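Local coordinates for thiamine pyrophosphokinase (Bacillus subtilis, PDB 3LM8), which transfers a pyrophosphoryl group from ATP to thiamine, making thiamine diphosphate and AMP in the salvage of the vitamin, at residues Y174-N177 / N178-I181; R128-K132 / Q133-Q137; E147-E150 / N151-Y154. The protein carries 1 engineered substitution. All coordinates share one frame; numbering follows the deposited sequence.

Contact 1 (Y174-N177 / N178-I181); sequences YPLN and NCHI. With VIB (3-(4-amino-2-methyl-pyrimidin-5-ylmethyl)-5-(2-hydroxy-ethyl)-4-methyl-thiazol-3-ium), chain E.
L176 and C179 form the tight half of this corner, where strand 176-181 turns at N177 and N178. The branch point CG of L176 lies 3.6 Å from CB of C179, and with C179 SG anti to its own N (chi1 -166°) the sulfur is also brought alongside the leucine. Farther along, CD2 of L176 meets CD1 of I181 at 4.2 Å, so a small apolar cluster fills the inside of the bend. The branched end of L176 suits this place because it serves two surfaces: CD1 of L176 also rests 3.5 Å from CM2, the methyl group of the thiamine pyrimidine. Y174 meets the same ligand with its ring face, C7A of the bridging methylene sitting 3.2 Å above the centre of the tyrosine ring; CG of Y174 lies 3.4 Å from C5A of the thiamine pyrimidine.

The outer side is looser. N177 and N178 are exposed, no hydrogen bond joins the two segments, and N178 is poorly ordered. Asparagine tolerates the left-handed backbone of N178 (phi 42°, psi 50°), which with C179 faces L167 in a G1 beta bulge; N178 N is hydrogen-bonded to T168 OG1. The bulged strand 176-181 pairs in a hairpin with strand 167-170 and is an outermost strand of the four-stranded antiparallel sheet within this chain.

Contact 2 (R128-K132 / Q133-Q137); sequences RLIDK and QNHIQ
L129 and I136 share a reciprocal pair of backbone hydrogen bonds at the heart of a beta hairpin, in which strands 126-131 and 134-139 are joined by a tight turn at K132 and Q133. L129 N donates to I136 O at 2.9 Å, and I136 N returns a bond of 2.9 Å to L129 O. Closer to the turn, D131 N donates to N134 O at 3.1 Å; the pairing of these two residues is loose, and the fine placing of their side chains is doubtful.

The sides of the hairpin differ in character. L129 and I136 project together, CB to CB 4.0 Å, and both reach L117 of helix 107-122, so branched aliphatic residues suit this buried face between sheet and helix. I130 and H135 make the intervening non-hydrogen-bonded pair and point to the other face. Here the imidazole turns to I130, whose CG2 lies 3.5 Å from H135 CD2: with CG anti to the carbonyl carbon (chi1 -77°), the histidine ring is carried across to the neighbouring strand.

R128 borders the same face and binds Q98 OE1 through NH1, tying the hairpin to strand 96-100. Its bent chain also brings R128 NH2 within 3.3 Å of Q137 OE1, but guanidinium and amide planes stand 88° apart and the angle is too poor for a hydrogen bond.

Contact 3 (E147-E150 / N151-Y154); sequences EKDE and NKRY
D149 and N151 close this exposed turn through the one hydrogen bond between the segments. E147, at the end of strand 142-147, and K148 lead the chain up to it without touching residues 151-154. At D149 the carboxylate folds over the turn: D149 OD2 accepts from N151 N at 3.1 Å and 168°, the donor lying above the carboxylate plane. A side-chain oxygen bonded to the backbone N-H two residues on defines an Asx turn, and aspartate suits the place because its short arm reaches that N-H. With CG anti to the backbone N (chi1 -171°), the carboxylate also runs beside the K152 side chain, which points the same way; D149 OD1 is 3.6 Å from K152 CB. The two charges do not meet, K152 NZ staying 5.5 Å from D149 OD1, so any attraction is probably modest, and the lysine lends its methylenes to the contact. An alanine in place of D149 would remove the carboxylate, and N151 N would probably lose its mate within the turn, leaving the loop freer to shift.

E150 follows on the exposed side, its extended chain lying beside N151 with carboxylate and amide planes 81° apart. Both are long or polar residues that can remain in water.

N151 O is hydrogen-bonded to T213 OG1; farther on, R153 forms a salt bridge with E192. R153 and Y154 then face S212 in a classic beta bulge. The loop thus carries the chain from strand 142-147, an outermost strand of the four-stranded antiparallel sheet, into strand 154-159, which lies next to strand 207-212 in the mixed sheet.

In the fold
Along the chain the order is contact 2, contact 3, contact 1. Contact 2 lies in the mixed sheet, near the centre of the molecule, while contact 1 belongs to the four-stranded antiparallel sheet and reaches the bound thiamine; their centres are about 24 Å apart. Contact 3 is the loop passing between the two sheets. Its centre is about 12 Å from that of contact 2, which it touches: K152 NZ packs 3.5 Å from Q133 CA, and K152 CE lies 3.7 Å from H135 NE2. Contacts 1 and 3 both belong to the vitamin B1 binding part of the sequence yet stay about 8 Å apart at their nearest atoms. The central hairpin and the thiamine-binding edge are thus separate regions of one chain.

Contact 1 (Y174-N177 / N178-I181)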
ATOM      1  N   TYR A 174      23.026  -1.845   8.929  1.00 37.86           N
ATOM      2  CA  TYR A 174      23.772  -0.709   8.386  1.00 24.06           C
ATOM      3  C   TYR A 174      23.350   0.611   9.031  1.00 21.89           C
ATOM      4  O   TYR A 174      22.551   1.354   8.476  1.00 31.14           O
ATOM      5  CB  TYR A 174      23.567  -0.635   6.864  1.00 22.97           C
ATOM      6  CG  TYR A 174      24.150  -1.811   6.102  1.00 26.87           C
ATOM      7  CD1 TYR A 174      25.506  -1.844   5.758  1.00 24.74           C
ATOM      8  CD2 TYR A 174      23.344  -2.893   5.726  1.00 30.35           C
ATOM      9  CE1 TYR A 174      26.047  -2.922   5.053  1.00 26.06           C
ATOM     10  CE2 TYR A 174      23.873  -3.974   5.024  1.00 26.11           C
ATOM     11  CZ  TYR A 174      25.225  -3.983   4.689  1.00 28.02           C
ATOM     12  OH  TYR A 174      25.748  -5.048   3.990  1.00 31.17           O
ATOM     13  N   PRO A 175      23.901   0.921  10.211  1.00 26.42           N
ATOM     14  CA  PRO A 175      23.592   2.150  10.952  1.00 35.45           C
ATOM     15  C   PRO A 175      23.840   3.438  10.172  1.00 34.05           C
ATOM     16  O   PRO A 175      24.552   3.452   9.167  1.00 29.56           O
ATOM     17  CB  PRO A 175      24.492   2.045  12.181  1.00 34.24           C
ATOM     18  CG  PRO A 175      24.585   0.572  12.392  1.00 38.47           C
ATOM     19  CD  PRO A 175      24.825   0.078  10.981  1.00 27.17           C
ATOM     20  N   LEU A 176      23.250   4.518  10.678  1.00 24.45           N
ATOM     21  CA  LEU A 176      23.347   5.846  10.082  1.00 17.41           C
ATOM     22  C   LEU A 176      23.086   6.870  11.185  1.00 13.77           C
ATOM     23  O   LEU A 176      22.122   6.730  11.939  1.00 34.88           O
ATOM     24  CB  LEU A 176      22.277   5.982   8.991  1.00 30.88           C
ATOM     25  CG  LEU A 176      22.644   6.412   7.570  1.00 34.77           C
ATOM     26  CD1 LEU A 176      23.811   5.585   7.046  1.00 31.41           C
ATOM     27  CD2 LEU A 176      21.414   6.266   6.683  1.00 35.83           C
ATOM     28  N   ASN A 177      23.928   7.896  11.286  1.00 18.76           N
ATOM     29  CA  ASN A 177      23.735   8.921  12.325  1.00 30.64           C
ATOM     30  C   ASN A 177      23.641  10.328  11.736  1.00 35.76           C
ATOM     31  O   ASN A 177      24.624  10.847  11.205  1.00 38.49           O
ATOM     32  CB  ASN A 177      24.877   8.853  13.355  1.00 38.67           C
ATOM     33  CG  ASN A 177      24.717   9.867  14.487  1.00 41.25           C
ATOM     34  OD1 ASN A 177      23.621  10.066  15.022  1.00 34.17           O
ATOM     35  ND2 ASN A 177      25.820  10.502  14.867  1.00 38.27           N
ATOM     36  N   ASN A 178      22.457  10.938  11.848  1.00 50.13           N
ATOM     37  CA  ASN A 178      22.190  12.287  11.321  1.00 59.68           C
ATOM     38  C   ASN A 178      22.815  12.485   9.942  1.00 54.03           C
ATOM     39  O   ASN A 178      23.501  13.475   9.668  1.00 54.25           O
ATOM     40  CB  ASN A 178      22.690  13.355  12.300  1.00 64.82           C
ATOM     41  CG  ASN A 178      21.723  13.585  13.452  1.00 73.03           C
ATOM     42  OD1 ASN A 178      22.071  14.206  14.456  1.00 79.13           O
ATOM     43  ND2 ASN A 178      20.496  13.096  13.304  1.00 72.54           N
ATOM     44  N   CYS A 179      22.534  11.514   9.081  1.00 48.20           N
ATOM     45  CA  CYS A 179      23.032  11.451   7.717  1.00 37.20           C
ATOM     46  C   CYS A 179      22.140  12.230   6.742  1.00 35.94           C
ATOM     47  O   CYS A 179      20.925  12.313   6.922  1.00 42.54           O
ATOM     48  CB  CYS A 179      23.102   9.969   7.311  1.00 30.70           C
ATOM     49  SG  CYS A 179      24.039   9.572   5.826  1.00 59.51           S
ATOM     50  N   HIS A 180      22.760  12.813   5.722  1.00 28.46           N
ATOM     51  CA  HIS A 180      22.041  13.557   4.688  1.00 33.94           C
ATOM     52  C   HIS A 180      21.949  12.660   3.453  1.00 38.20           C
ATOM     53  O   HIS A 180      22.968  12.342   2.838  1.00 37.09           O
ATOM     54  CB  HIS A 180      22.794  14.828   4.306  1.00 27.85           C
ATOM     55  CG  HIS A 180      22.124  15.616   3.226  1.00 34.99           C
ATOM     56  ND1 HIS A 180      20.958  16.321   3.432  1.00 42.00           N
ATOM     57  CD2 HIS A 180      22.442  15.793   1.923  1.00 35.26           C
ATOM     58  CE1 HIS A 180      20.586  16.899   2.305  1.00 35.24           C
ATOM     59  NE2 HIS A 180      21.470  16.595   1.373  1.00 33.31           N
ATOM     60  N   ILE A 181      20.737  12.247   3.099  1.00 42.63           N
ATOM     61  CA  ILE A 181      20.547  11.382   1.939  1.00 46.61           C
ATOM     62  C   ILE A 181      20.071  12.220   0.762  1.00 46.18           C
ATOM     63  O   ILE A 181      19.002  12.834   0.805  1.00 41.94           O
ATOM     64  CB  ILE A 181      19.514  10.249   2.225  1.00 29.44           C
ATOM     65  CG1 ILE A 181      19.915   9.483   3.485  1.00 28.81           C
ATOM     66  CG2 ILE A 181      19.475   9.263   1.062  1.00 20.86           C
ATOM     67  CD1 ILE A 181      21.261   8.819   3.372  1.00 25.95           C
TER
HETATM   68  CM2 VIB E 223      22.448   2.970   5.079  1.00 21.52           C
HETATM   69  N4A VIB E 223      25.513   0.089   2.769  1.00 42.36           N
HETATM   70  CM4 VIB E 223      23.069  -4.462   0.886  1.00 44.89           C
HETATM   71  O1  VIB E 223      25.069  -4.434  -2.420  1.00 72.15           O
HETATM   72  C7  VIB E 223      23.904  -4.090  -3.176  1.00 72.27           C
HETATM   73  C6  VIB E 223      22.712  -3.953  -2.228  1.00 58.90           C
HETATM   74  C2  VIB E 223      23.512  -0.837   0.221  1.00 14.69           C
HETATM   75  S1  VIB E 223      23.311  -1.227  -1.469  1.00 57.68           S
HETATM   76  C5  VIB E 223      23.023  -2.916  -1.148  1.00 50.06           C
HETATM   77  C4  VIB E 223      23.162  -3.084   0.226  1.00 44.94           C
HETATM   78  N3  VIB E 223      23.414  -1.970   0.918  1.00 35.03           N
HETATM   79  C7A VIB E 223      23.574  -2.013   2.379  1.00 32.54           C
HETATM   80  C4A VIB E 223      24.281   0.309   3.220  1.00 25.24           C
HETATM   81  N3A VIB E 223      23.990   1.444   3.872  1.00 22.84           N
HETATM   82  C2A VIB E 223      22.750   1.671   4.328  1.00 15.66           C
HETATM   83  N1A VIB E 223      21.781   0.764   4.136  1.00 15.48           N
HETATM   84  C6A VIB E 223      22.024  -0.368   3.499  1.00 18.23           C
HETATM   85  C5A VIB E 223      23.296  -0.648   3.014  1.00 15.56           C

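Contact 2 (R128-K132 / Q133-Q137)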
ATOM      1  N   ARG A 128      -0.476   1.892   3.754  1.00 25.12           N
ATOM      2  CA  ARG A 128       0.521   0.866   3.459  1.00 23.45           C
ATOM      3  C   ARG A 128       0.140   0.117   2.195  1.00 25.56           C
ATOM      4  O   ARG A 128      -1.018  -0.255   2.035  1.00 26.62           O
ATOM      5  CB  ARG A 128       0.605  -0.104   4.648  1.00 25.01           C
ATOM      6  CG  ARG A 128       1.358  -1.378   4.366  1.00 39.44           C
ATOM      7  CD  ARG A 128       1.348  -2.323   5.566  1.00 38.64           C
ATOM      8  NE  ARG A 128       2.098  -1.798   6.702  1.00 37.97           N
ATOM      9  CZ  ARG A 128       1.545  -1.363   7.829  1.00 41.34           C
ATOM     10  NH1 ARG A 128       0.228  -1.386   7.986  1.00 41.29           N
ATOM     11  NH2 ARG A 128       2.314  -0.903   8.804  1.00 43.02           N
ATOM     12  N   LEU A 129       1.092  -0.084   1.287  1.00 31.48           N
ATOM     13  CA  LEU A 129       0.796  -0.831   0.057  1.00 30.07           C
ATOM     14  C   LEU A 129       1.303  -2.235   0.300  1.00 34.17           C
ATOM     15  O   LEU A 129       2.377  -2.408   0.862  1.00 42.42           O
ATOM     16  CB  LEU A 129       1.519  -0.250  -1.161  1.00 20.77           C
ATOM     17  CG  LEU A 129       1.533   1.259  -1.438  1.00 30.71           C
ATOM     18  CD1 LEU A 129       2.227   1.470  -2.784  1.00 14.50           C
ATOM     19  CD2 LEU A 129       0.118   1.845  -1.454  1.00 40.84           C
ATOM     20  N   ILE A 130       0.544  -3.240  -0.122  1.00 27.02           N
ATOM     21  CA  ILE A 130       0.961  -4.622   0.111  1.00 22.43           C
ATOM     22  C   ILE A 130       0.785  -5.601  -1.046  1.00 27.75           C
ATOM     23  O   ILE A 130      -0.248  -5.610  -1.724  1.00 33.89           O
ATOM     24  CB  ILE A 130       0.192  -5.245   1.280  1.00 29.62           C
ATOM     25  CG1 ILE A 130       0.268  -4.348   2.514  1.00 27.36           C
ATOM     26  CG2 ILE A 130       0.744  -6.638   1.560  1.00 31.28           C
ATOM     27  CD1 ILE A 130      -0.554  -4.869   3.671  1.00 23.24           C
ATOM     28  N   ASP A 131       1.798  -6.439  -1.244  1.00 29.15           N
ATOM     29  CA  ASP A 131       1.764  -7.479  -2.263  1.00 27.71           C
ATOM     30  C   ASP A 131       2.429  -8.735  -1.688  1.00 28.07           C
ATOM     31  O   ASP A 131       2.832  -8.762  -0.520  1.00 28.57           O
ATOM     32  CB  ASP A 131       2.431  -7.016  -3.573  1.00 25.11           C
ATOM     33  CG  ASP A 131       3.947  -7.158  -3.567  1.00 47.74           C
ATOM     34  OD1 ASP A 131       4.601  -6.529  -2.716  1.00 49.17           O
ATOM     35  OD2 ASP A 131       4.489  -7.896  -4.425  1.00 60.45           O
ATOM     36  N   LYS A 132       2.516  -9.778  -2.503  1.00 32.72           N
ATOM     37  CA  LYS A 132       3.099 -11.049  -2.089  1.00 26.01           C
ATOM     38  C   LYS A 132       4.444 -10.946  -1.346  1.00 25.96           C
ATOM     39  O   LYS A 132       4.735 -11.765  -0.480  1.00 30.18           O
ATOM     40  CB  LYS A 132       3.232 -11.956  -3.319  1.00 31.07           C
ATOM     41  CG  LYS A 132       4.124 -13.180  -3.140  1.00 57.99           C
ATOM     42  CD  LYS A 132       4.518 -13.759  -4.501  1.00 70.05           C
ATOM     43  CE  LYS A 132       5.520 -14.899  -4.374  1.00 72.58           C
ATOM     44  NZ  LYS A 132       4.988 -16.041  -3.576  1.00 74.20           N
ATOM     45  N   GLN A 133       5.274  -9.963  -1.674  1.00 25.70           N
ATOM     46  CA  GLN A 133       6.547  -9.868  -0.972  1.00 18.38           C
ATOM     47  C   GLN A 133       7.042  -8.477  -0.620  1.00 25.67           C
ATOM     48  O   GLN A 133       8.228  -8.295  -0.340  1.00 31.96           O
ATOM     49  CB  GLN A 133       7.649 -10.643  -1.730  1.00 15.58           C
ATOM     50  CG  GLN A 133       7.714 -10.438  -3.228  1.00 20.39           C
ATOM     51  CD  GLN A 133       8.632 -11.457  -3.902  1.00 38.63           C
ATOM     52  OE1 GLN A 133       9.836 -11.481  -3.649  1.00 43.93           O
ATOM     53  NE2 GLN A 133       8.061 -12.309  -4.755  1.00 42.65           N
ATOM     54  N   ASN A 134       6.136  -7.502  -0.601  1.00 28.31           N
ATOM     55  CA  ASN A 134       6.535  -6.143  -0.266  1.00 22.44           C
ATOM     56  C   ASN A 134       5.500  -5.345   0.527  1.00 20.28           C
ATOM     57  O   ASN A 134       4.297  -5.590   0.433  1.00 20.12           O
ATOM     58  CB  ASN A 134       6.897  -5.356  -1.536  1.00 13.38           C
ATOM     59  CG  ASN A 134       7.939  -6.052  -2.377  1.00 22.70           C
ATOM     60  OD1 ASN A 134       7.628  -6.976  -3.129  1.00 35.96           O
ATOM     61  ND2 ASN A 134       9.186  -5.625  -2.248  1.00 22.06           N
ATOM     62  N   HIS A 135       6.002  -4.392   1.311  1.00 10.79           N
ATOM     63  CA  HIS A 135       5.184  -3.490   2.105  1.00 21.74           C
ATOM     64  C   HIS A 135       5.795  -2.117   1.878  1.00 21.88           C
ATOM     65  O   HIS A 135       6.922  -1.845   2.281  1.00 24.22           O
ATOM     66  CB  HIS A 135       5.251  -3.840   3.594  1.00 26.59           C
ATOM     67  CG  HIS A 135       4.423  -5.025   3.977  1.00 32.11           C
ATOM     68  ND1 HIS A 135       4.300  -5.452   5.282  1.00 33.28           N
ATOM     69  CD2 HIS A 135       3.673  -5.870   3.232  1.00 34.09           C
ATOM     70  CE1 HIS A 135       3.508  -6.509   5.322  1.00 30.05           C
ATOM     71  NE2 HIS A 135       3.114  -6.784   4.092  1.00 27.56           N
ATOM     72  N   ILE A 136       5.056  -1.246   1.218  1.00 13.90           N
ATOM     73  CA  ILE A 136       5.574   0.079   0.944  1.00 15.81           C
ATOM     74  C   ILE A 136       4.857   1.106   1.792  1.00 14.16           C
ATOM     75  O   ILE A 136       3.643   1.013   1.997  1.00 17.70           O
ATOM     76  CB  ILE A 136       5.400   0.430  -0.546  1.00 16.81           C
ATOM     77  CG1 ILE A 136       6.144  -0.596  -1.385  1.00 15.45           C
ATOM     78  CG2 ILE A 136       5.957   1.824  -0.829  1.00 20.17           C
ATOM     79  CD1 ILE A 136       5.692  -0.651  -2.780  1.00 17.24           C
ATOM     80  N   GLN A 137       5.611   2.084   2.281  1.00 14.48           N
ATOM     81  CA  GLN A 137       5.042   3.137   3.111  1.00  9.01           C
ATOM     82  C   GLN A 137       5.902   4.383   3.035  1.00 16.30           C
ATOM     83  O   GLN A 137       7.131   4.312   2.977  1.00 27.98           O
ATOM     84  CB  GLN A 137       4.943   2.677   4.562  1.00 12.92           C
ATOM     85  CG  GLN A 137       3.636   3.016   5.236  1.00 25.97           C
ATOM     86  CD  GLN A 137       3.621   2.600   6.700  1.00 29.15           C
ATOM     87  OE1 GLN A 137       3.751   1.415   7.027  1.00 23.73           O
ATOM     88  NE2 GLN A 137       3.464   3.577   7.591  1.00 25.15           N
TER

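Contact 3 (E147-E150 / N151-Y154)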
ATOM      1  N   GLU A 147       9.343  -3.271  13.882  1.00 32.06           N
ATOM      2  CA  GLU A 147       9.627  -4.533  14.546  1.00 31.95           C
ATOM      3  C   GLU A 147      10.237  -5.449  13.484  1.00 20.79           C
ATOM      4  O   GLU A 147       9.985  -5.267  12.297  1.00 20.44           O
ATOM      5  CB  GLU A 147       8.324  -5.124  15.102  1.00 45.55           C
ATOM      6  CG  GLU A 147       8.511  -6.238  16.122  1.00 71.93           C
ATOM      7  CD  GLU A 147       7.209  -6.626  16.808  1.00 91.33           C
ATOM      8  OE1 GLU A 147       6.523  -5.717  17.327  1.00 98.27           O
ATOM      9  OE2 GLU A 147       6.877  -7.834  16.832  1.00 92.28           O
ATOM     10  N   LYS A 148      11.060  -6.402  13.902  1.00 28.37           N
ATOM     11  CA  LYS A 148      11.665  -7.319  12.951  1.00 46.88           C
ATOM     12  C   LYS A 148      10.547  -8.104  12.293  1.00 43.41           C
ATOM     13  O   LYS A 148       9.565  -8.450  12.942  1.00 35.99           O
ATOM     14  CB  LYS A 148      12.627  -8.286  13.653  1.00 50.29           C
ATOM     15  CG  LYS A 148      13.221  -9.333  12.715  1.00 38.56           C
ATOM     16  CD  LYS A 148      14.420 -10.053  13.326  1.00 42.02           C
ATOM     17  CE  LYS A 148      15.627  -9.138  13.456  1.00 45.06           C
ATOM     18  NZ  LYS A 148      16.852  -9.884  13.868  1.00 52.45           N
ATOM     19  N   ASP A 149      10.686  -8.375  11.003  1.00 48.97           N
ATOM     20  CA  ASP A 149       9.663  -9.131  10.303  1.00 48.41           C
ATOM     21  C   ASP A 149      10.177 -10.527   9.990  1.00 45.55           C
ATOM     22  O   ASP A 149      11.126 -10.702   9.221  1.00 45.93           O
ATOM     23  CB  ASP A 149       9.254  -8.416   9.015  1.00 52.12           C
ATOM     24  CG  ASP A 149       8.038  -9.040   8.370  1.00 56.36           C
ATOM     25  OD1 ASP A 149       7.446  -8.402   7.477  1.00 66.38           O
ATOM     26  OD2 ASP A 149       7.676 -10.173   8.754  1.00 54.37           O
ATOM     27  N   GLU A 150       9.536 -11.516  10.599  1.00 35.96           N
ATOM     28  CA  GLU A 150       9.919 -12.907  10.422  1.00 46.20           C
ATOM     29  C   GLU A 150       9.886 -13.428   8.989  1.00 45.68           C
ATOM     30  O   GLU A 150      10.596 -14.375   8.672  1.00 46.03           O
ATOM     31  CB  GLU A 150       9.040 -13.802  11.300  1.00 65.36           C
ATOM     32  CG  GLU A 150       7.545 -13.570  11.110  1.00 88.37           C
ATOM     33  CD  GLU A 150       6.689 -14.616  11.802  1.00 99.33           C
ATOM     34  OE1 GLU A 150       5.444 -14.484  11.766  1.00 99.51           O
ATOM     35  OE2 GLU A 150       7.260 -15.570  12.376  1.00101.16           O
ATOM     36  N   ASN A 151       9.079 -12.828   8.118  1.00 42.48           N
ATOM     37  CA  ASN A 151       8.998 -13.320   6.742  1.00 47.51           C
ATOM     38  C   ASN A 151       9.651 -12.459   5.678  1.00 44.51           C
ATOM     39  O   ASN A 151       9.925 -12.936   4.575  1.00 46.77           O
ATOM     40  CB  ASN A 151       7.545 -13.573   6.350  1.00 55.94           C
ATOM     41  CG  ASN A 151       6.902 -14.645   7.193  1.00 56.09           C
ATOM     42  OD1 ASN A 151       6.554 -14.410   8.348  1.00 56.35           O
ATOM     43  ND2 ASN A 151       6.752 -15.836   6.625  1.00 48.99           N
ATOM     44  N   LYS A 152       9.892 -11.197   6.003  1.00 39.25           N
ATOM     45  CA  LYS A 152      10.530 -10.274   5.075  1.00 32.59           C
ATOM     46  C   LYS A 152      11.688  -9.674   5.848  1.00 27.26           C
ATOM     47  O   LYS A 152      11.463  -8.924   6.793  1.00 32.79           O
ATOM     48  CB  LYS A 152       9.548  -9.177   4.662  1.00 41.56           C
ATOM     49  CG  LYS A 152       8.240  -9.699   4.081  1.00 42.22           C
ATOM     50  CD  LYS A 152       7.333  -8.554   3.635  1.00 39.85           C
ATOM     51  CE  LYS A 152       5.947  -9.071   3.291  1.00 34.41           C
ATOM     52  NZ  LYS A 152       6.045 -10.315   2.485  1.00 37.66           N
ATOM     53  N   ARG A 153      12.917  -9.991   5.440  1.00 28.99           N
ATOM     54  CA  ARG A 153      14.109  -9.524   6.149  1.00 34.13           C
ATOM     55  C   ARG A 153      14.754  -8.228   5.698  1.00 30.14           C
ATOM     56  O   ARG A 153      15.574  -7.657   6.424  1.00 21.68           O
ATOM     57  CB  ARG A 153      15.185 -10.611   6.136  1.00 44.18           C
ATOM     58  CG  ARG A 153      15.900 -10.789   4.805  1.00 44.94           C
ATOM     59  CD  ARG A 153      16.923 -11.898   4.914  1.00 49.61           C
ATOM     60  NE  ARG A 153      17.861 -11.627   5.999  1.00 55.81           N
ATOM     61  CZ  ARG A 153      18.369 -12.557   6.798  1.00 56.58           C
ATOM     62  NH1 ARG A 153      19.218 -12.216   7.758  1.00 54.13           N
ATOM     63  NH2 ARG A 153      18.019 -13.827   6.646  1.00 49.02           N
ATOM     64  N   TYR A 154      14.408  -7.768   4.503  1.00 25.34           N
ATOM     65  CA  TYR A 154      14.997  -6.536   3.996  1.00 15.40           C
ATOM     66  C   TYR A 154      14.103  -5.329   4.200  1.00 19.62           C
ATOM     67  O   TYR A 154      12.886  -5.399   4.052  1.00 28.51           O
ATOM     68  CB  TYR A 154      15.349  -6.688   2.517  1.00 18.11           C
ATOM     69  CG  TYR A 154      16.231  -7.885   2.228  1.00 26.27           C
ATOM     70  CD1 TYR A 154      15.671  -9.122   1.916  1.00 22.86           C
ATOM     71  CD2 TYR A 154      17.627  -7.780   2.277  1.00 16.28           C
ATOM     72  CE1 TYR A 154      16.473 -10.226   1.653  1.00 26.73           C
ATOM     73  CE2 TYR A 154      18.437  -8.877   2.019  1.00 22.98           C
ATOM     74  CZ  TYR A 154      17.856 -10.100   1.705  1.00 30.89           C
ATOM     75  OH  TYR A 154      18.650 -11.194   1.430  1.00 32.33           O
TER